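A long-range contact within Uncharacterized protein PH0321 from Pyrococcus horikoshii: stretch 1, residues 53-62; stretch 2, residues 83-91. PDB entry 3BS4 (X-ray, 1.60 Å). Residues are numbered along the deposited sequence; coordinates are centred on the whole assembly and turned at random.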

# COMPACT_ATOMS: atom_id res chain seq x y z
N GLY A 53 7.87 0.26 4.18
CA GLY A 53 7.56 1.67 4.39
C GLY A 53 6.06 1.80 4.18
O GLY A 53 5.53 1.23 3.23
N MET A 54 5.39 2.52 5.08
CA MET A 54 3.94 2.75 4.96
C MET A 54 3.66 4.24 4.83
O MET A 54 4.15 5.04 5.64
CB MET A 54 3.23 2.22 6.21
CG MET A 54 1.71 2.32 6.14
SD MET A 54 0.98 1.87 7.74
CE MET A 54 2.02 0.41 8.10
N PHE A 55 2.86 4.60 3.83
CA PHE A 55 2.32 5.96 3.75
C PHE A 55 0.94 5.88 4.35
O PHE A 55 0.00 5.35 3.73
CB PHE A 55 2.29 6.43 2.29
CG PHE A 55 3.66 6.39 1.67
CD1 PHE A 55 4.53 7.47 1.82
CD2 PHE A 55 4.10 5.25 1.03
CE1 PHE A 55 5.81 7.43 1.28
CE2 PHE A 55 5.38 5.18 0.49
CZ PHE A 55 6.24 6.29 0.62
N SER A 56 0.83 6.34 5.59
CA SER A 56 -0.40 6.15 6.36
C SER A 56 -1.27 7.38 6.19
O SER A 56 -1.13 8.35 6.92
CB SER A 56 -0.06 5.90 7.82
OG SER A 56 -1.23 5.57 8.53
N ILE A 57 -2.11 7.34 5.15
CA ILE A 57 -2.81 8.51 4.63
C ILE A 57 -4.20 8.65 5.25
O ILE A 57 -4.63 9.76 5.58
CB ILE A 57 -2.96 8.39 3.09
CG1 ILE A 57 -1.57 8.36 2.40
CG2 ILE A 57 -3.85 9.50 2.50
CD1 ILE A 57 -1.53 7.53 1.10
N SER A 58 -4.90 7.52 5.40
CA SER A 58 -6.34 7.54 5.63
C SER A 58 -6.79 7.36 7.07
O SER A 58 -7.94 7.72 7.38
CB SER A 58 -7.03 6.48 4.77
OG SER A 58 -6.98 6.82 3.40
N TYR A 59 -5.92 6.78 7.91
CA TYR A 59 -6.31 6.38 9.27
C TYR A 59 -5.36 6.94 10.30
O TYR A 59 -4.15 7.06 10.05
CB TYR A 59 -6.39 4.84 9.40
CG TYR A 59 -7.33 4.26 8.38
CD1 TYR A 59 -8.70 4.44 8.52
CD2 TYR A 59 -6.85 3.65 7.22
CE1 TYR A 59 -9.59 3.98 7.58
CE2 TYR A 59 -7.73 3.18 6.25
CZ TYR A 59 -9.10 3.36 6.44
OH TYR A 59 -10.03 2.92 5.52
N PRO A 60 -5.90 7.27 11.49
CA PRO A 60 -5.04 7.66 12.60
C PRO A 60 -4.04 6.55 12.90
O PRO A 60 -4.37 5.37 12.80
CB PRO A 60 -6.01 7.78 13.78
CG PRO A 60 -7.39 7.92 13.18
CD PRO A 60 -7.34 7.27 11.83
N LEU A 61 -2.83 6.94 13.27
CA LEU A 61 -1.80 5.99 13.61
C LEU A 61 -2.25 4.96 14.67
O LEU A 61 -1.97 3.78 14.57
CB LEU A 61 -0.56 6.73 14.08
CG LEU A 61 0.66 5.86 14.35
CD1 LEU A 61 1.07 5.09 13.09
CD2 LEU A 61 1.79 6.72 14.89
N GLN A 62 -2.97 5.42 15.69
CA GLN A 62 -3.39 4.52 16.75
C GLN A 62 -4.33 3.44 16.21
O GLN A 62 -4.32 2.31 16.71
CB GLN A 62 -4.03 5.30 17.90
CG GLN A 62 -3.03 6.23 18.63
CD GLN A 62 -1.78 5.53 19.20
OE1 GLN A 62 -0.67 6.07 19.12
NE2 GLN A 62 -1.96 4.34 19.78
N ARG A 83 12.72 -1.99 11.04
CA ARG A 83 12.16 -2.79 9.96
C ARG A 83 11.04 -2.05 9.24
O ARG A 83 10.84 -2.23 8.04
CB ARG A 83 11.60 -4.12 10.48
CG ARG A 83 12.66 -5.00 11.17
CD ARG A 83 13.81 -5.28 10.22
NE ARG A 83 14.58 -6.47 10.64
CZ ARG A 83 15.56 -6.46 11.55
NH1 ARG A 83 15.92 -5.33 12.16
NH2 ARG A 83 16.17 -7.59 11.85
N LEU A 84 10.31 -1.26 10.01
CA LEU A 84 9.15 -0.52 9.51
C LEU A 84 9.40 0.99 9.60
O LEU A 84 9.87 1.47 10.64
CB LEU A 84 7.93 -0.92 10.33
CG LEU A 84 6.60 -0.19 10.09
CD1 LEU A 84 6.13 -0.41 8.64
CD2 LEU A 84 5.56 -0.63 11.11
N ALA A 85 9.08 1.71 8.53
CA ALA A 85 9.09 3.18 8.54
C ALA A 85 7.68 3.63 8.21
O ALA A 85 7.05 3.07 7.32
CB ALA A 85 10.06 3.73 7.52
N ILE A 86 7.18 4.63 8.94
CA ILE A 86 5.83 5.15 8.68
C ILE A 86 5.93 6.63 8.41
O ILE A 86 6.54 7.37 9.18
CB ILE A 86 4.85 4.90 9.86
CG1 ILE A 86 4.70 3.40 10.12
CG2 ILE A 86 3.48 5.54 9.56
CD1 ILE A 86 3.83 3.02 11.31
N VAL A 87 5.34 7.06 7.29
CA VAL A 87 5.09 8.49 7.10
C VAL A 87 3.65 8.70 7.53
O VAL A 87 2.72 8.19 6.88
CB VAL A 87 5.30 8.95 5.66
CG1 VAL A 87 5.02 10.46 5.51
CG2 VAL A 87 6.72 8.60 5.15
N ASP A 88 3.45 9.41 8.62
CA ASP A 88 2.10 9.61 9.14
C ASP A 88 1.45 10.81 8.47
O ASP A 88 1.36 11.91 9.02
CB ASP A 88 2.09 9.71 10.67
CG ASP A 88 0.69 9.80 11.24
OD1 ASP A 88 -0.29 9.66 10.48
OD2 ASP A 88 0.55 9.99 12.47
N THR A 89 1.00 10.58 7.24
CA THR A 89 0.36 11.61 6.45
C THR A 89 -0.94 12.07 7.12
O THR A 89 -1.26 13.27 7.15
CB THR A 89 0.13 11.06 5.03
OG1 THR A 89 1.41 10.74 4.47
CG2 THR A 89 -0.55 12.10 4.14
N PHE A 90 -1.70 11.12 7.66
CA PHE A 90 -2.95 11.46 8.33
C PHE A 90 -2.68 12.45 9.47
O PHE A 90 -3.33 13.50 9.56
CB PHE A 90 -3.63 10.20 8.86
CG PHE A 90 -4.97 10.47 9.50
CD1 PHE A 90 -6.14 10.37 8.75
CD2 PHE A 90 -5.05 10.89 10.83
CE1 PHE A 90 -7.37 10.64 9.33
CE2 PHE A 90 -6.27 11.15 11.42
CZ PHE A 90 -7.43 11.02 10.66
N GLY A 91 -1.73 12.12 10.34
CA GLY A 91 -1.44 13.02 11.47
C GLY A 91 -0.93 14.37 10.99
O GLY A 91 -1.22 15.41 11.59
O HOH W 1 -1.52 7.27 10.45
O HOH W 2 -2.26 9.69 13.11

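The two stretches meet as neighbouring parallel strands, and each then turns into a helix. At Gly53 the contact is purely backbone: its CA lies 3.3 Å from Ala85 O, a CA-H...O approach typical of paired strands. The hydrogen bonds between the two stretches begin at Met54, whose N donates to Ala85 O (2.8 Å) and whose O accepts from Val87 N (2.9 Å), so that one residue bonds to both neighbours of its partner Ile86, as parallel pairing requires. The flexible, unbranched side chain of Met54 shares a face of the sheet with Ile86; extended through chi1 and chi2 (both t), it brings CE to 4.2 Å from Leu84 CD1. Phe55 points to the other face, where its CD1 packs 4.1 Å from CG2 of Val87, a beta-branched residue well suited to a buried strand.

Ser56 closes the ladder and starts the next motif. Its N donates to Val87 O (2.9 Å), while its O accepts from Phe90 N (2.9 Å), an amide in the first turn of the helix, where no preceding turn supplies an acceptor. Its small hydroxyl suits a buried polar site: Ser56 OG donates to water 1 (2.6 Å), which in turn donates to Tyr59 O and Asp88 OD1 (both 2.7 Å). Asp88 OD1 also caps the helix by accepting from Gly91 N (2.9 Å).

Beyond the strand, the chain wraps around Phe90. Ile57 O lies at the ring's edge, and Pro60 lies over a face, its CD 4.1 Å from the centroid of the Phe90 ring in a CH-pi contact; the CD hydrogens, made slightly positive by the adjacent ring nitrogen, suit the electron-rich face of the Phe90 ring. Leu61 finishes the contact in two ways: its N donates to water 2 (2.8 Å), which donates to Asp88 OD2 (2.9 Å), while its CD1 meets Ile86 CD1 at 3.9 Å, joining apolar side chains in the buried interior.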